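Local structure of Lin2111 protein (Listeria innocua, 3EDP) at residues K98-A109 with E121-Q132. The protein is of unknown function but probably acts as a DNA-binding transcription regulator of the GntR family, with a UTRA domain following its helix-turn-helix domain. Numbering follows the deposited sequence.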
ATOM      1  N   LYS A  98       3.662 -19.481   4.179  1.00103.62           N
ATOM      2  CA  LYS A  98       3.736 -19.180   2.758  1.00 93.16           C
ATOM      3  C   LYS A  98       2.332 -18.892   2.247  1.00 81.11           C
ATOM      4  O   LYS A  98       1.371 -18.897   3.020  1.00 80.43           O
ATOM      5  CB  LYS A  98       4.355 -20.349   1.992  1.00 97.74           C
ATOM      6  CG  LYS A  98       5.791 -20.654   2.395  1.00101.41           C
ATOM      7  CD  LYS A  98       6.748 -19.580   1.902  1.00101.28           C
ATOM      8  CE  LYS A  98       7.982 -19.493   2.786  1.00105.97           C
ATOM      9  NZ  LYS A  98       8.586 -20.829   3.047  1.00109.90           N
ATOM     10  N   LYS A  99       2.211 -18.643   0.949  1.00 65.84           N
ATOM     11  CA  LYS A  99       0.920 -18.308   0.365  1.00 55.68           C
ATOM     12  C   LYS A  99       0.320 -19.494  -0.377  1.00 55.97           C
ATOM     13  O   LYS A  99       0.993 -20.148  -1.172  1.00 65.05           O
ATOM     14  CB  LYS A  99       1.044 -17.083  -0.542  1.00 50.07           C
ATOM     15  CG  LYS A  99       1.610 -15.869   0.185  1.00 47.94           C
ATOM     16  CD  LYS A  99       1.535 -14.610  -0.647  1.00 47.21           C
ATOM     17  CE  LYS A  99       2.032 -13.415   0.151  1.00 48.54           C
ATOM     18  NZ  LYS A  99       2.094 -12.171  -0.660  1.00 44.67           N
ATOM     19  N   ASP A 100      -0.951 -19.765  -0.099  1.00 49.65           N
ATOM     20  CA  ASP A 100      -1.646 -20.926  -0.641  1.00 57.61           C
ATOM     21  C   ASP A 100      -2.832 -20.486  -1.496  1.00 60.35           C
ATOM     22  O   ASP A 100      -3.831 -19.984  -0.972  1.00 57.31           O
ATOM     23  CB  ASP A 100      -2.127 -21.819   0.507  1.00 58.99           C
ATOM     24  CG  ASP A 100      -2.842 -23.072   0.022  1.00 74.97           C
ATOM     25  OD1 ASP A 100      -2.537 -23.552  -1.093  1.00 78.19           O
ATOM     26  OD2 ASP A 100      -3.709 -23.584   0.767  1.00 77.31           O
ATOM     27  N   ILE A 101      -2.720 -20.672  -2.810  1.00 49.28           N
ATOM     28  CA  ILE A 101      -3.774 -20.244  -3.730  1.00 40.75           C
ATOM     29  C   ILE A 101      -5.005 -21.144  -3.652  1.00 44.47           C
ATOM     30  O   ILE A 101      -4.907 -22.364  -3.745  1.00 46.50           O
ATOM     31  CB  ILE A 101      -3.269 -20.171  -5.187  1.00 47.56           C
ATOM     32  CG1 ILE A 101      -2.030 -19.287  -5.278  1.00 52.09           C
ATOM     33  CG2 ILE A 101      -4.355 -19.637  -6.107  1.00 35.13           C
ATOM     34  CD1 ILE A 101      -1.594 -19.024  -6.698  1.00 61.97           C
ATOM     35  N   LYS A 102      -6.168 -20.531  -3.471  1.00 42.92           N
ATOM     36  CA  LYS A 102      -7.413 -21.272  -3.357  1.00 44.11           C
ATOM     37  C   LYS A 102      -8.196 -21.228  -4.663  1.00 44.97           C
ATOM     38  O   LYS A 102      -8.895 -22.170  -5.009  1.00 52.30           O
ATOM     39  CB  LYS A 102      -8.284 -20.679  -2.243  1.00 40.89           C
ATOM     40  CG  LYS A 102      -7.580 -20.483  -0.913  1.00 53.56           C
ATOM     41  CD  LYS A 102      -7.631 -21.727  -0.045  1.00 56.38           C
ATOM     42  CE  LYS A 102      -6.447 -22.634  -0.296  1.00 62.47           C
ATOM     43  NZ  LYS A 102      -6.357 -23.698   0.743  1.00 66.76           N
ATOM     44  N   ASP A 103      -8.084 -20.113  -5.369  1.00 37.20           N
ATOM     45  CA  ASP A 103      -8.910 -19.840  -6.531  1.00 41.33           C
ATOM     46  C   ASP A 103      -8.178 -18.899  -7.473  1.00 39.85           C
ATOM     47  O   ASP A 103      -7.542 -17.931  -7.033  1.00 29.72           O
ATOM     48  CB  ASP A 103     -10.217 -19.169  -6.102  1.00 49.61           C
ATOM     49  CG  ASP A 103     -11.349 -20.147  -5.947  1.00 72.52           C
ATOM     50  OD1 ASP A 103     -11.473 -21.047  -6.806  1.00 81.31           O
ATOM     51  OD2 ASP A 103     -12.121 -20.009  -4.972  1.00 78.38           O
ATOM     52  N   PHE A 104      -8.285 -19.181  -8.768  1.00 32.70           N
ATOM     53  CA  PHE A 104      -7.770 -18.292  -9.797  1.00 34.29           C
ATOM     54  C   PHE A 104      -8.620 -18.496 -11.047  1.00 39.19           C
ATOM     55  O   PHE A 104      -8.555 -19.543 -11.684  1.00 38.20           O
ATOM     56  CB  PHE A 104      -6.287 -18.591 -10.064  1.00 27.20           C
ATOM     57  CG  PHE A 104      -5.655 -17.712 -11.117  1.00 31.89           C
ATOM     58  CD1 PHE A 104      -6.124 -16.431 -11.356  1.00 33.98           C
ATOM     59  CD2 PHE A 104      -4.561 -18.164 -11.845  1.00 34.72           C
ATOM     60  CE1 PHE A 104      -5.527 -15.617 -12.319  1.00 34.80           C
ATOM     61  CE2 PHE A 104      -3.966 -17.363 -12.812  1.00 37.11           C
ATOM     62  CZ  PHE A 104      -4.447 -16.085 -13.045  1.00 36.21           C
ATOM     63  N   TYR A 105      -9.440 -17.510 -11.386  1.00 31.17           N
ATOM     64  CA  TYR A 105     -10.280 -17.648 -12.569  1.00 28.34           C
ATOM     65  C   TYR A 105     -10.697 -16.307 -13.161  1.00 31.60           C
ATOM     66  O   TYR A 105     -10.489 -15.248 -12.559  1.00 30.94           O
ATOM     67  CB  TYR A 105     -11.516 -18.505 -12.263  1.00 35.90           C
ATOM     68  CG  TYR A 105     -12.472 -17.846 -11.292  1.00 38.39           C
ATOM     69  CD1 TYR A 105     -13.657 -17.275 -11.732  1.00 43.51           C
ATOM     70  CD2 TYR A 105     -12.180 -17.783  -9.939  1.00 37.52           C
ATOM     71  CE1 TYR A 105     -14.531 -16.671 -10.849  1.00 47.71           C
ATOM     72  CE2 TYR A 105     -13.046 -17.183  -9.046  1.00 44.32           C
ATOM     73  CZ  TYR A 105     -14.220 -16.627  -9.506  1.00 49.88           C
ATOM     74  OH  TYR A 105     -15.089 -16.027  -8.623  1.00 53.46           O
ATOM     75  N   ILE A 106     -11.269 -16.374 -14.359  1.00 31.67           N
ATOM     76  CA  ILE A 106     -11.794 -15.209 -15.048  1.00 26.03           C
ATOM     77  C   ILE A 106     -13.311 -15.203 -14.930  1.00 34.02           C
ATOM     78  O   ILE A 106     -13.953 -16.252 -15.013  1.00 34.70           O
ATOM     79  CB  ILE A 106     -11.421 -15.251 -16.532  1.00 39.86           C
ATOM     80  CG1 ILE A 106      -9.904 -15.404 -16.692  1.00 41.04           C
ATOM     81  CG2 ILE A 106     -11.961 -14.031 -17.256  1.00 35.67           C
ATOM     82  CD1 ILE A 106      -9.464 -15.652 -18.120  1.00 43.23           C
ATOM     83  N   ARG A 107     -13.880 -14.018 -14.751  1.00 34.84           N
ATOM     84  CA  ARG A 107     -15.314 -13.854 -14.579  1.00 33.79           C
ATOM     85  C   ARG A 107     -15.692 -12.461 -15.071  1.00 41.22           C
ATOM     86  O   ARG A 107     -14.828 -11.600 -15.243  1.00 40.81           O
ATOM     87  CB  ARG A 107     -15.654 -13.954 -13.096  1.00 33.38           C
ATOM     88  CG  ARG A 107     -14.771 -13.016 -12.251  1.00 34.32           C
ATOM     89  CD  ARG A 107     -15.324 -12.760 -10.851  1.00 39.15           C
ATOM     90  NE  ARG A 107     -16.333 -11.704 -10.853  1.00 42.07           N
ATOM     91  CZ  ARG A 107     -17.043 -11.348  -9.784  1.00 46.33           C
ATOM     92  NH1 ARG A 107     -16.859 -11.969  -8.625  1.00 41.55           N
ATOM     93  NH2 ARG A 107     -17.942 -10.373  -9.873  1.00 41.13           N
ATOM     94  N   LYS A 108     -16.982 -12.229 -15.278  1.00 44.42           N
ATOM     95  CA  LYS A 108     -17.450 -10.887 -15.595  1.00 40.50           C
ATOM     96  C   LYS A 108     -17.252  -9.979 -14.393  1.00 40.87           C
ATOM     97  O   LYS A 108     -17.254 -10.436 -13.248  1.00 39.92           O
ATOM     98  CB  LYS A 108     -18.918 -10.901 -16.017  1.00 50.38           C
ATOM     99  CG  LYS A 108     -19.125 -11.197 -17.496  1.00 61.10           C
ATOM    100  CD  LYS A 108     -20.538 -11.679 -17.788  1.00 68.96           C
ATOM    101  CE  LYS A 108     -20.739 -13.108 -17.304  1.00 78.32           C
ATOM    102  NZ  LYS A 108     -21.895 -13.771 -17.971  1.00 82.52           N
ATOM    103  N   ALA A 109     -17.066  -8.691 -14.655  1.00 41.51           N
ATOM    104  CA  ALA A 109     -16.855  -7.727 -13.591  1.00 39.29           C
ATOM    105  C   ALA A 109     -18.095  -7.629 -12.711  1.00 40.98           C
ATOM    106  O   ALA A 109     -17.990  -7.578 -11.488  1.00 41.39           O
ATOM    107  CB  ALA A 109     -16.496  -6.357 -14.175  1.00 36.66           C
ATOM    108  N   GLU A 121     -19.874  -3.873 -17.174  1.00 60.39           N
ATOM    109  CA  GLU A 121     -20.225  -4.982 -16.286  1.00 61.19           C
ATOM    110  C   GLU A 121     -19.938  -6.367 -16.873  1.00 52.52           C
ATOM    111  O   GLU A 121     -19.716  -7.326 -16.134  1.00 50.50           O
ATOM    112  CB  GLU A 121     -21.694  -4.879 -15.858  1.00 67.10           C
ATOM    113  CG  GLU A 121     -22.668  -4.619 -17.003  1.00 81.56           C
ATOM    114  CD  GLU A 121     -22.604  -3.188 -17.527  1.00 93.30           C
ATOM    115  OE1 GLU A 121     -22.085  -2.308 -16.804  1.00 91.88           O
ATOM    116  OE2 GLU A 121     -23.076  -2.946 -18.662  1.00 97.54           O
ATOM    117  N   ASN A 122     -19.932  -6.458 -18.198  1.00 50.74           N
ATOM    118  CA  ASN A 122     -19.733  -7.728 -18.890  1.00 54.71           C
ATOM    119  C   ASN A 122     -18.282  -7.970 -19.292  1.00 51.13           C
ATOM    120  O   ASN A 122     -17.941  -9.028 -19.819  1.00 55.35           O
ATOM    121  CB  ASN A 122     -20.625  -7.799 -20.128  1.00 68.24           C
ATOM    122  CG  ASN A 122     -20.415  -6.623 -21.062  1.00 83.01           C
ATOM    123  OD1 ASN A 122     -20.617  -5.468 -20.680  1.00 84.29           O
ATOM    124  ND2 ASN A 122     -20.007  -6.908 -22.295  1.00 88.58           N
ATOM    125  N   GLU A 123     -17.427  -6.985 -19.054  1.00 50.23           N
ATOM    126  CA  GLU A 123     -16.007  -7.142 -19.332  1.00 51.65           C
ATOM    127  C   GLU A 123     -15.359  -7.997 -18.246  1.00 44.96           C
ATOM    128  O   GLU A 123     -15.885  -8.114 -17.142  1.00 41.09           O
ATOM    129  CB  GLU A 123     -15.333  -5.776 -19.468  1.00 60.65           C
ATOM    130  CG  GLU A 123     -15.807  -5.008 -20.703  1.00 65.42           C
ATOM    131  CD  GLU A 123     -15.231  -3.610 -20.792  1.00 73.13           C
ATOM    132  OE1 GLU A 123     -14.840  -3.207 -21.908  1.00 79.35           O
ATOM    133  OE2 GLU A 123     -15.164  -2.915 -19.754  1.00 70.04           O
ATOM    134  N   LEU A 124     -14.224  -8.606 -18.567  1.00 37.09           N
ATOM    135  CA  LEU A 124     -13.668  -9.644 -17.716  1.00 38.14           C
ATOM    136  C   LEU A 124     -12.608  -9.149 -16.736  1.00 38.74           C
ATOM    137  O   LEU A 124     -11.882  -8.195 -17.015  1.00 35.68           O
ATOM    138  CB  LEU A 124     -13.093 -10.766 -18.581  1.00 37.58           C
ATOM    139  CG  LEU A 124     -14.072 -11.336 -19.611  1.00 45.37           C
ATOM    140  CD1 LEU A 124     -13.360 -12.327 -20.519  1.00 39.27           C
ATOM    141  CD2 LEU A 124     -15.272 -11.981 -18.920  1.00 46.14           C
ATOM    142  N   VAL A 125     -12.525  -9.827 -15.595  1.00 34.90           N
ATOM    143  CA  VAL A 125     -11.491  -9.587 -14.602  1.00 31.06           C
ATOM    144  C   VAL A 125     -10.953 -10.923 -14.107  1.00 30.05           C
ATOM    145  O   VAL A 125     -11.665 -11.925 -14.111  1.00 31.49           O
ATOM    146  CB  VAL A 125     -12.025  -8.782 -13.376  1.00 32.33           C
ATOM    147  CG1 VAL A 125     -12.616  -7.449 -13.820  1.00 38.06           C
ATOM    148  CG2 VAL A 125     -13.057  -9.592 -12.592  1.00 27.16           C
ATOM    149  N   TYR A 126      -9.689 -10.935 -13.697  1.00 31.99           N
ATOM    150  CA  TYR A 126      -9.136 -12.074 -12.989  1.00 28.81           C
ATOM    151  C   TYR A 126      -9.523 -11.969 -11.530  1.00 29.31           C
ATOM    152  O   TYR A 126      -9.520 -10.880 -10.947  1.00 32.02           O
ATOM    153  CB  TYR A 126      -7.615 -12.090 -13.073  1.00 27.54           C
ATOM    154  CG  TYR A 126      -7.062 -12.367 -14.441  1.00 36.46           C
ATOM    155  CD1 TYR A 126      -7.093 -13.654 -14.971  1.00 39.61           C
ATOM    156  CD2 TYR A 126      -6.490 -11.349 -15.198  1.00 32.71           C
ATOM    157  CE1 TYR A 126      -6.581 -13.921 -16.224  1.00 41.12           C
ATOM    158  CE2 TYR A 126      -5.967 -11.604 -16.449  1.00 34.27           C
ATOM    159  CZ  TYR A 126      -6.022 -12.895 -16.957  1.00 38.60           C
ATOM    160  OH  TYR A 126      -5.509 -13.161 -18.199  1.00 38.28           O
ATOM    161  N   SER A 127      -9.844 -13.105 -10.936  1.00 29.93           N
ATOM    162  CA  SER A 127     -10.139 -13.167  -9.520  1.00 34.96           C
ATOM    163  C   SER A 127      -9.180 -14.162  -8.904  1.00 32.63           C
ATOM    164  O   SER A 127      -9.132 -15.323  -9.311  1.00 28.96           O
ATOM    165  CB  SER A 127     -11.581 -13.609  -9.289  1.00 36.35           C
ATOM    166  OG  SER A 127     -11.866 -13.659  -7.906  1.00 31.70           O
ATOM    167  N   ILE A 128      -8.394 -13.695  -7.944  1.00 26.34           N
ATOM    168  CA  ILE A 128      -7.429 -14.547  -7.274  1.00 31.84           C
ATOM    169  C   ILE A 128      -7.744 -14.570  -5.792  1.00 37.22           C
ATOM    170  O   ILE A 128      -7.996 -13.531  -5.184  1.00 30.11           O
ATOM    171  CB  ILE A 128      -5.989 -14.039  -7.486  1.00 34.83           C
ATOM    172  CG1 ILE A 128      -5.630 -14.076  -8.971  1.00 40.84           C
ATOM    173  CG2 ILE A 128      -5.006 -14.876  -6.685  1.00 32.74           C
ATOM    174  CD1 ILE A 128      -4.365 -13.323  -9.320  1.00 46.81           C
ATOM    175  N   LYS A 129      -7.754 -15.760  -5.214  1.00 34.88           N
ATOM    176  CA  LYS A 129      -7.946 -15.887  -3.785  1.00 36.23           C
ATOM    177  C   LYS A 129      -6.787 -16.675  -3.198  1.00 38.42           C
ATOM    178  O   LYS A 129      -6.449 -17.755  -3.693  1.00 34.92           O
ATOM    179  CB  LYS A 129      -9.267 -16.595  -3.490  1.00 34.04           C
ATOM    180  CG  LYS A 129      -9.677 -16.550  -2.023  1.00 42.27           C
ATOM    181  CD  LYS A 129     -10.947 -17.350  -1.781  1.00 58.02           C
ATOM    182  CE  LYS A 129     -11.966 -17.140  -2.898  1.00 68.33           C
ATOM    183  NZ  LYS A 129     -12.286 -15.698  -3.138  1.00 63.03           N
ATOM    184  N   PHE A 130      -6.165 -16.131  -2.156  1.00 28.59           N
ATOM    185  CA  PHE A 130      -5.134 -16.873  -1.434  1.00 28.91           C
ATOM    186  C   PHE A 130      -5.178 -16.703   0.085  1.00 31.83           C
ATOM    187  O   PHE A 130      -5.766 -15.761   0.611  1.00 30.90           O
ATOM    188  CB  PHE A 130      -3.729 -16.585  -1.976  1.00 28.23           C
ATOM    189  CG  PHE A 130      -3.253 -15.175  -1.756  1.00 34.66           C
ATOM    190  CD1 PHE A 130      -2.641 -14.811  -0.568  1.00 39.31           C
ATOM    191  CD2 PHE A 130      -3.383 -14.222  -2.755  1.00 32.63           C
ATOM    192  CE1 PHE A 130      -2.192 -13.517  -0.369  1.00 28.73           C
ATOM    193  CE2 PHE A 130      -2.928 -12.931  -2.566  1.00 35.86           C
ATOM    194  CZ  PHE A 130      -2.336 -12.576  -1.368  1.00 33.68           C
ATOM    195  N   VAL A 131      -4.549 -17.647   0.772  1.00 29.62           N
ATOM    196  CA  VAL A 131      -4.600 -17.736   2.219  1.00 32.43           C
ATOM    197  C   VAL A 131      -3.173 -17.833   2.729  1.00 43.36           C
ATOM    198  O   VAL A 131      -2.287 -18.346   2.044  1.00 47.58           O
ATOM    199  CB  VAL A 131      -5.415 -18.974   2.673  1.00 47.69           C
ATOM    200  CG1 VAL A 131      -4.981 -19.434   4.052  1.00 49.43           C
ATOM    201  CG2 VAL A 131      -6.911 -18.678   2.643  1.00 37.45           C
ATOM    202  N   GLN A 132      -2.949 -17.331   3.931  1.00 45.35           N
ATOM    203  CA  GLN A 132      -1.608 -17.241   4.475  1.00 47.22           C
ATOM    204  C   GLN A 132      -1.690 -17.453   5.979  1.00 53.16           C
ATOM    205  O   GLN A 132      -2.507 -16.822   6.648  1.00 42.89           O
ATOM    206  CB  GLN A 132      -1.058 -15.854   4.170  1.00 46.99           C
ATOM    207  CG  GLN A 132       0.430 -15.689   4.314  1.00 56.96           C
ATOM    208  CD  GLN A 132       0.869 -14.301   3.894  1.00 63.64           C
ATOM    209  OE1 GLN A 132       0.054 -13.492   3.439  1.00 62.23           O
ATOM    210  NE2 GLN A 132       2.157 -14.016   4.040  1.00 63.21           N
TER
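The carbonyl oxygen of Lys-129 is gripped by two successive amides of the facing strand: Lys-102 N at 2.8 Å, and Asp-103 N through a weak bond of 3.3 Å. Both residues thus face Lys-129, a classic beta bulge that shifts the antiparallel register by one. From there Lys-129 N returns to Asp-103 O at 2.8 Å, and paired bonds continue through Tyr-105 with Ser-127 and Arg-107 with Val-125. Beside the bulge, Lys-129 runs alongside Asp-103, CE 3.5 Å from OD2, but bends at its last two torsions, and its NZ forms a salt bridge with Glu-189. In this predicted UTRA domain, strand 99-108 lies at one border of the antiparallel sheet, joined to strand 124-134 by helix 110-117. Phe-104, Ile-106, Tyr-126 and Ile-128 share one buried face. The Phe-104 ring, its chi1 of -180° turning CG away from the backbone N, lies beside Ile-128, Phe-104 CD1 3.4 Å from Ile-128 CG1, and crosses the Tyr-126 ring obliquely, planes at 40°; Phe-158 meets both rings. Ile-106 CG1 packs 3.7 Å from Tyr-126 CE1. On the opposite face of the sheet, Ser-127 CB sits over one face of the Tyr-105 ring, offset toward its rim, in a CH-pi contact. Arg-107 lays CG against Val-125 CG2 at 3.8 Å, then bends at chi3 (-83°) to give NE to Lys-108 O, while NH2 hydrogen-bonds a glycerol probably from the crystallisation liquor.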